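Local structure of putative DD-carboxypeptidase TP_0574 (Treponema pallidum, 1O75) at residues L343-D354 and V379-F390; V73-K81 and S137-Y145. The protein shows zinc-dependent carboxypeptidase activity on synthetic depsipeptides, binds penicillin, and may lower peptidoglycan cross-linking in this spirochaete. The protein carries 2 engineered substitutions. All blocks are in the same frame, centred on the assembly; numbering follows the deposited sequence.

In the fold
Both contacts are made within one chain, and they follow one another along it without nesting or crossing. Interaction 2 comes first: the 55 residues between Lys81 and Ser137, rich in strand, leave and return so that the hairpin of 137-145 meets strand 69-85 in the large mixed sheet of the N-terminal part. Interaction 1 closes a shorter loop of 24 residues near the C terminus, where strands 362-367 and 372-378 run out and back before 382-385 pairs with 347-351. It completes a small three-stranded antiparallel sheet. The two contacts lie far apart, their centres about 51 Å from each other and their nearest atoms about 38 Å.

Interaction 1. Residues L343-D354 and V379-F390; sequences LKGKVLTIGGAD and VSLGQNVLSADF
Strands 347-351 and 382-385 pair antiparallel along one side of a small three-stranded sheet near the C terminus, and the pairing runs on irregularly to Phe390. Leu348 faces Asn384 and Ile350 faces Gly382 as hydrogen-bonded pairs; Thr349 with Gln383 lies between them as a non-hydrogen-bonded pair, and Val347 with Val385 is a second, on the side of the turn. Beyond Val385 the chain bends through an inverse gamma turn centred on Ser387, but Leu386 N still reaches Lys346 O and Phe390 N reaches Gly345 O at 2.8 Å. Gly345 belongs to the type II' turn Lys344-Val347, so this last bond ties the turn to the partner segment.

The side chain of Asn384 adds bonds of its own to the backbone pairing. Its CG stands anti to the carbonyl carbon (chi1 -55°), which sets the amide between Ser380 of its own segment and Leu348 O across the contact. Asn384 ND2 donates to Leu348 O at 2.9 Å and to Ser380 O at 3.2 Å, both close to the amide plane. Asn384 OD1 takes a nearly straight bond from Ser380 N at 3.1 Å. Asn384 N also bonds Leu348 O, but weakly.

On the same face as Leu348 and Ile350, apolar groups gather. Leu386 CD1 rests 3.8 Å from Leu348 CB, and Leu343 lays CD2 over one face of the Phe390 ring, a CH-pi contact 3.5 Å from the centroid, the side chains nearly perpendicular. This face packs against Val363, Val365 and Val374 of strands 362-367 and 372-378, and Tyr396 meets the Phe390 ring edge-to-face. Thus one amide, gripped through nitrogen and oxygen, pins Ser380 to the edge strand, and the apolar side chains join the small sheet to the four-stranded sheet in a sandwich-like arrangement.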
# COMPACT_ATOMS: atom_id res chain seq x y z
N LEU B 343 19.00 8.06 -20.49
CA LEU B 343 19.17 6.63 -20.21
C LEU B 343 19.71 5.87 -21.42
O LEU B 343 19.12 5.92 -22.51
CB LEU B 343 17.84 6.01 -19.77
CG LEU B 343 17.25 6.52 -18.45
CD1 LEU B 343 15.80 6.05 -18.33
CD2 LEU B 343 18.10 6.01 -17.28
N LYS B 344 20.82 5.16 -21.23
CA LYS B 344 21.43 4.40 -22.31
C LYS B 344 22.05 3.12 -21.76
O LYS B 344 23.03 3.16 -21.01
CB LYS B 344 22.50 5.25 -23.00
CG LYS B 344 23.08 4.65 -24.26
CD LYS B 344 24.11 5.59 -24.87
CE LYS B 344 24.64 5.07 -26.20
NZ LYS B 344 25.64 6.00 -26.79
N GLY B 345 21.47 1.98 -22.14
CA GLY B 345 21.97 0.71 -21.66
C GLY B 345 21.79 0.63 -20.15
O GLY B 345 20.67 0.49 -19.66
N LYS B 346 22.90 0.72 -19.43
CA LYS B 346 22.89 0.68 -17.97
C LYS B 346 23.43 2.02 -17.46
O LYS B 346 23.93 2.11 -16.34
CB LYS B 346 23.79 -0.45 -17.46
CG LYS B 346 23.41 -1.84 -17.96
CD LYS B 346 24.28 -2.91 -17.32
CE LYS B 346 23.86 -4.30 -17.76
NZ LYS B 346 24.75 -5.38 -17.24
N VAL B 347 23.30 3.05 -18.28
CA VAL B 347 23.82 4.36 -17.93
C VAL B 347 22.78 5.48 -17.82
O VAL B 347 21.96 5.68 -18.71
CB VAL B 347 24.87 4.81 -18.96
CG1 VAL B 347 25.56 6.09 -18.49
CG2 VAL B 347 25.88 3.70 -19.19
N LEU B 348 22.85 6.20 -16.71
CA LEU B 348 21.97 7.33 -16.45
C LEU B 348 22.84 8.58 -16.53
O LEU B 348 23.77 8.75 -15.73
CB LEU B 348 21.32 7.19 -15.06
CG LEU B 348 20.65 8.41 -14.41
CD1 LEU B 348 19.73 9.11 -15.39
CD2 LEU B 348 19.88 7.95 -13.18
N THR B 349 22.55 9.45 -17.49
CA THR B 349 23.34 10.66 -17.66
C THR B 349 22.64 11.90 -17.10
O THR B 349 21.54 12.26 -17.53
CB THR B 349 23.68 10.90 -19.15
OG1 THR B 349 24.49 9.82 -19.63
CG2 THR B 349 24.43 12.21 -19.33
N ILE B 350 23.29 12.54 -16.14
CA ILE B 350 22.76 13.74 -15.50
C ILE B 350 23.58 14.99 -15.79
O ILE B 350 24.78 15.05 -15.49
CB ILE B 350 22.66 13.55 -13.97
CG1 ILE B 350 21.57 12.53 -13.65
CG2 ILE B 350 22.37 14.88 -13.30
CD1 ILE B 350 21.25 12.43 -12.19
N GLY B 351 22.93 15.99 -16.36
CA GLY B 351 23.61 17.23 -16.67
C GLY B 351 22.67 18.41 -16.50
O GLY B 351 21.51 18.22 -16.14
N GLY B 352 23.17 19.61 -16.75
CA GLY B 352 22.34 20.80 -16.64
C GLY B 352 22.25 21.41 -15.25
O GLY B 352 21.76 22.53 -15.09
N ALA B 353 22.73 20.68 -14.25
CA ALA B 353 22.67 21.17 -12.88
C ALA B 353 24.05 21.28 -12.24
O ALA B 353 25.01 20.65 -12.68
CB ALA B 353 21.79 20.26 -12.03
N ASP B 354 24.12 22.10 -11.21
CA ASP B 354 25.35 22.35 -10.46
C ASP B 354 25.87 21.05 -9.85
O ASP B 354 25.21 20.02 -9.89
CB ASP B 354 25.04 23.37 -9.35
CG ASP B 354 26.27 23.83 -8.59
OD1 ASP B 354 26.82 23.02 -7.81
OD2 ASP B 354 26.67 25.00 -8.78
N VAL B 379 23.44 9.21 -6.82
CA VAL B 379 23.86 9.68 -8.13
C VAL B 379 24.63 11.00 -8.06
O VAL B 379 24.53 11.75 -7.09
CB VAL B 379 22.64 9.83 -9.06
CG1 VAL B 379 22.91 10.86 -10.14
CG2 VAL B 379 22.32 8.50 -9.70
N SER B 380 25.41 11.25 -9.11
CA SER B 380 26.21 12.46 -9.23
C SER B 380 26.07 13.00 -10.64
O SER B 380 25.42 12.39 -11.50
CB SER B 380 27.68 12.15 -8.94
OG SER B 380 27.82 11.51 -7.68
N LEU B 381 26.69 14.15 -10.89
CA LEU B 381 26.65 14.79 -12.20
C LEU B 381 27.42 13.97 -13.23
O LEU B 381 28.45 13.36 -12.92
CB LEU B 381 27.23 16.20 -12.08
CG LEU B 381 27.24 17.13 -13.30
CD1 LEU B 381 25.83 17.31 -13.85
CD2 LEU B 381 27.83 18.47 -12.87
N GLY B 382 26.92 13.94 -14.47
CA GLY B 382 27.59 13.19 -15.52
C GLY B 382 26.93 11.87 -15.91
O GLY B 382 25.75 11.83 -16.25
N GLN B 383 27.70 10.79 -15.86
CA GLN B 383 27.18 9.47 -16.21
C GLN B 383 27.12 8.56 -14.99
O GLN B 383 28.01 8.57 -14.14
CB GLN B 383 28.06 8.85 -17.30
CG GLN B 383 28.13 9.67 -18.58
CD GLN B 383 29.08 9.08 -19.61
OE1 GLN B 383 28.94 7.92 -20.00
NE2 GLN B 383 30.04 9.88 -20.07
N ASN B 384 26.06 7.76 -14.90
CA ASN B 384 25.87 6.86 -13.78
C ASN B 384 25.47 5.45 -14.22
O ASN B 384 24.34 5.23 -14.66
CB ASN B 384 24.78 7.42 -12.86
CG ASN B 384 25.07 8.84 -12.41
OD1 ASN B 384 25.64 9.07 -11.34
ND2 ASN B 384 24.68 9.81 -13.23
N VAL B 385 26.40 4.51 -14.12
CA VAL B 385 26.12 3.12 -14.49
C VAL B 385 25.32 2.51 -13.35
O VAL B 385 25.71 2.62 -12.18
CB VAL B 385 27.43 2.32 -14.71
CG1 VAL B 385 27.10 0.88 -15.12
CG2 VAL B 385 28.29 2.99 -15.77
N LEU B 386 24.20 1.88 -13.68
CA LEU B 386 23.33 1.30 -12.66
C LEU B 386 23.04 -0.20 -12.83
O LEU B 386 23.28 -0.79 -13.89
CB LEU B 386 22.02 2.08 -12.62
CG LEU B 386 22.14 3.59 -12.39
CD1 LEU B 386 20.83 4.28 -12.73
CD2 LEU B 386 22.54 3.86 -10.95
N SER B 387 22.51 -0.80 -11.76
CA SER B 387 22.15 -2.21 -11.73
C SER B 387 20.85 -2.42 -12.49
O SER B 387 19.86 -2.90 -11.92
CB SER B 387 21.96 -2.70 -10.29
OG SER B 387 23.13 -2.54 -9.52
N ALA B 388 20.83 -2.06 -13.76
CA ALA B 388 19.63 -2.22 -14.56
C ALA B 388 19.89 -1.99 -16.04
O ALA B 388 20.81 -1.26 -16.42
CB ALA B 388 18.54 -1.27 -14.06
N ASP B 389 19.06 -2.62 -16.86
CA ASP B 389 19.17 -2.50 -18.30
C ASP B 389 17.94 -1.76 -18.78
O ASP B 389 16.82 -2.23 -18.62
CB ASP B 389 19.23 -3.89 -18.94
CG ASP B 389 20.53 -4.61 -18.63
OD1 ASP B 389 21.57 -4.23 -19.22
OD2 ASP B 389 20.51 -5.55 -17.80
N PHE B 390 18.15 -0.59 -19.36
CA PHE B 390 17.04 0.21 -19.85
C PHE B 390 16.70 -0.16 -21.29
O PHE B 390 17.51 0.02 -22.20
CB PHE B 390 17.38 1.70 -19.73
CG PHE B 390 17.68 2.13 -18.32
CD1 PHE B 390 16.69 2.06 -17.33
CD2 PHE B 390 18.95 2.58 -17.96
CE1 PHE B 390 16.98 2.42 -16.01
CE2 PHE B 390 19.24 2.95 -16.65
CZ PHE B 390 18.25 2.86 -15.67

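Interaction 2. Residues V73-K81 and S137-Y145; sequences VLGEKVLSK and SFMVDSEEY
Strand 73-78 meets the hairpin 137-145, closed by a type I' turn from Val140 to Glu143, at a steep angle, its direction 130° from that of strand 143-145, and Lys77 and Tyr145 form an antiparallel non-hydrogen-bonded pair. Beside this pair, Val78 N donates to Glu144 O at 3.0 Å. A water donates to that same carbonyl and to Val78 O, bridging the strands where they diverge. The Tyr145 ring leans on Lys77, Tyr145 CD1 lying 3.2 Å from Lys77 N and CE1 against Lys77 CB. Phe138 brings its ring edge to the backbone at Gly75, with Phe138 CE2 3.6 Å from Gly75 N, while Tyr145 CB covers one face of the ring; a glycine there leaves room for both aromatics. Val73 CG2 slides past the ring 4.0 Å from Phe138 CD2.

The polar end is built on Glu144, whose extended side chain, CG anti to the backbone N (chi1 -173°), takes its carboxylate to Lys81. Lys81 NZ forms a salt bridge at 2.8 Å to the syn lone pair of Glu144 OE2. Ser137 OG donates to the anti lone pair of Glu144 OE2 at 2.6 Å, so two donors fix the carboxylate's orientation. Bound xenon touches Val73 and Leu74, and another xenon touches Lys81. Tyr95 of strand 91-98 packs on Val78, Lys81 and Glu144, and Trp93 makes a cation-pi contact with Lys81; Tyr145 touches Lys103 and Phe138 touches Val105, both of strand 101-114.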
# COMPACT_ATOMS: atom_id res chain seq x y z
N VAL B 73 -23.70 13.13 -4.18
CA VAL B 73 -23.08 12.48 -5.30
C VAL B 73 -24.02 12.57 -6.49
O VAL B 73 -25.24 12.60 -6.34
CB VAL B 73 -22.74 10.99 -5.00
CG1 VAL B 73 -21.65 10.91 -3.95
CG2 VAL B 73 -23.97 10.26 -4.51
N LEU B 74 -23.42 12.65 -7.67
CA LEU B 74 -24.14 12.71 -8.93
C LEU B 74 -23.76 11.45 -9.70
O LEU B 74 -22.58 11.09 -9.73
CB LEU B 74 -23.69 13.92 -9.74
CG LEU B 74 -24.33 14.08 -11.12
CD1 LEU B 74 -25.76 14.57 -10.93
CD2 LEU B 74 -23.53 15.08 -11.97
N GLY B 75 -24.74 10.80 -10.32
CA GLY B 75 -24.45 9.60 -11.08
C GLY B 75 -25.22 9.52 -12.39
O GLY B 75 -26.23 10.21 -12.57
N GLU B 76 -24.73 8.68 -13.31
CA GLU B 76 -25.37 8.49 -14.61
C GLU B 76 -26.08 7.14 -14.64
O GLU B 76 -25.55 6.14 -14.13
CB GLU B 76 -24.35 8.53 -15.74
CG GLU B 76 -23.49 9.75 -15.75
CD GLU B 76 -22.49 9.75 -16.88
OE1 GLU B 76 -22.04 8.66 -17.29
OE2 GLU B 76 -22.14 10.84 -17.34
N LYS B 77 -27.25 7.12 -15.25
CA LYS B 77 -28.02 5.88 -15.33
C LYS B 77 -27.22 4.74 -15.92
O LYS B 77 -26.58 4.87 -16.97
CB LYS B 77 -29.30 6.07 -16.16
CG LYS B 77 -30.18 4.81 -16.14
CD LYS B 77 -31.26 4.91 -17.21
CE LYS B 77 -32.06 3.63 -17.32
NZ LYS B 77 -32.97 3.71 -18.52
N VAL B 78 -27.24 3.61 -15.22
CA VAL B 78 -26.54 2.41 -15.69
C VAL B 78 -27.40 1.65 -16.71
O VAL B 78 -28.56 1.37 -16.45
CB VAL B 78 -26.25 1.46 -14.51
CG1 VAL B 78 -25.78 0.11 -15.03
CG2 VAL B 78 -25.19 2.08 -13.58
N LEU B 79 -26.80 1.32 -17.86
CA LEU B 79 -27.44 0.59 -18.94
C LEU B 79 -26.98 -0.87 -18.91
O LEU B 79 -27.71 -1.78 -19.31
CB LEU B 79 -27.08 1.20 -20.30
CG LEU B 79 -27.62 2.62 -20.50
CD1 LEU B 79 -27.12 3.16 -21.82
CD2 LEU B 79 -29.16 2.59 -20.48
N SER B 80 -25.75 -1.10 -18.44
CA SER B 80 -25.28 -2.48 -18.32
C SER B 80 -24.06 -2.52 -17.44
O SER B 80 -23.37 -1.52 -17.27
CB SER B 80 -24.93 -3.08 -19.69
OG SER B 80 -23.68 -2.62 -20.15
N LYS B 81 -23.81 -3.67 -16.84
CA LYS B 81 -22.62 -3.80 -16.03
C LYS B 81 -22.17 -5.25 -15.97
O LYS B 81 -22.98 -6.17 -16.18
CB LYS B 81 -22.82 -3.20 -14.64
CG LYS B 81 -23.79 -3.86 -13.71
CD LYS B 81 -23.57 -3.24 -12.34
CE LYS B 81 -24.38 -3.88 -11.25
NZ LYS B 81 -24.10 -3.21 -9.94
N SER B 137 -21.46 3.10 -7.53
CA SER B 137 -22.81 3.47 -7.97
C SER B 137 -23.73 3.55 -6.77
O SER B 137 -23.34 3.19 -5.66
CB SER B 137 -23.35 2.41 -8.95
OG SER B 137 -23.61 1.20 -8.24
N PHE B 138 -24.95 4.02 -6.99
CA PHE B 138 -25.96 4.11 -5.94
C PHE B 138 -27.36 3.83 -6.52
O PHE B 138 -27.56 3.92 -7.72
CB PHE B 138 -25.92 5.50 -5.26
CG PHE B 138 -26.23 6.65 -6.18
CD1 PHE B 138 -27.55 7.08 -6.36
CD2 PHE B 138 -25.21 7.32 -6.85
CE1 PHE B 138 -27.84 8.15 -7.19
CE2 PHE B 138 -25.49 8.40 -7.68
CZ PHE B 138 -26.81 8.81 -7.86
N MET B 139 -28.30 3.51 -5.65
CA MET B 139 -29.68 3.20 -6.06
C MET B 139 -30.69 4.30 -5.78
O MET B 139 -30.73 4.86 -4.69
CB MET B 139 -30.17 1.94 -5.34
CG MET B 139 -29.39 0.68 -5.60
SD MET B 139 -29.49 0.17 -7.30
CE MET B 139 -28.21 -1.13 -7.30
N VAL B 140 -31.53 4.57 -6.78
CA VAL B 140 -32.59 5.56 -6.65
C VAL B 140 -33.86 4.93 -7.24
O VAL B 140 -33.93 4.68 -8.45
CB VAL B 140 -32.27 6.86 -7.40
CG1 VAL B 140 -33.44 7.83 -7.30
CG2 VAL B 140 -31.04 7.50 -6.82
N ASP B 141 -34.85 4.69 -6.39
CA ASP B 141 -36.10 4.08 -6.82
C ASP B 141 -35.81 2.82 -7.60
O ASP B 141 -36.28 2.66 -8.72
CB ASP B 141 -36.92 5.02 -7.71
CG ASP B 141 -37.49 6.20 -6.95
OD1 ASP B 141 -37.99 5.99 -5.82
OD2 ASP B 141 -37.43 7.33 -7.49
N SER B 142 -35.02 1.93 -7.02
CA SER B 142 -34.73 0.67 -7.68
C SER B 142 -33.92 0.78 -8.98
O SER B 142 -33.74 -0.21 -9.70
CB SER B 142 -36.04 -0.07 -7.95
OG SER B 142 -36.93 0.08 -6.86
N GLU B 143 -33.46 1.98 -9.32
CA GLU B 143 -32.63 2.15 -10.51
C GLU B 143 -31.22 2.49 -10.03
O GLU B 143 -31.04 3.15 -9.01
CB GLU B 143 -33.14 3.26 -11.41
CG GLU B 143 -34.30 2.87 -12.30
CD GLU B 143 -34.40 3.77 -13.52
OE1 GLU B 143 -33.58 3.60 -14.46
OE2 GLU B 143 -35.28 4.66 -13.53
N GLU B 144 -30.21 2.05 -10.78
CA GLU B 144 -28.82 2.26 -10.41
C GLU B 144 -28.13 3.33 -11.26
O GLU B 144 -28.36 3.45 -12.46
CB GLU B 144 -28.06 0.93 -10.53
CG GLU B 144 -26.62 0.95 -10.02
CD GLU B 144 -25.91 -0.38 -10.23
OE1 GLU B 144 -26.48 -1.25 -10.91
OE2 GLU B 144 -24.78 -0.55 -9.72
N TYR B 145 -27.27 4.11 -10.61
CA TYR B 145 -26.54 5.18 -11.27
C TYR B 145 -25.07 5.09 -10.91
O TYR B 145 -24.74 4.89 -9.76
CB TYR B 145 -27.08 6.54 -10.81
CG TYR B 145 -28.51 6.80 -11.23
CD1 TYR B 145 -28.80 7.40 -12.45
CD2 TYR B 145 -29.58 6.41 -10.41
CE1 TYR B 145 -30.10 7.62 -12.86
CE2 TYR B 145 -30.89 6.63 -10.81
CZ TYR B 145 -31.14 7.23 -12.04
OH TYR B 145 -32.44 7.43 -12.43
O HOH W 1 -29.90 1.69 -14.38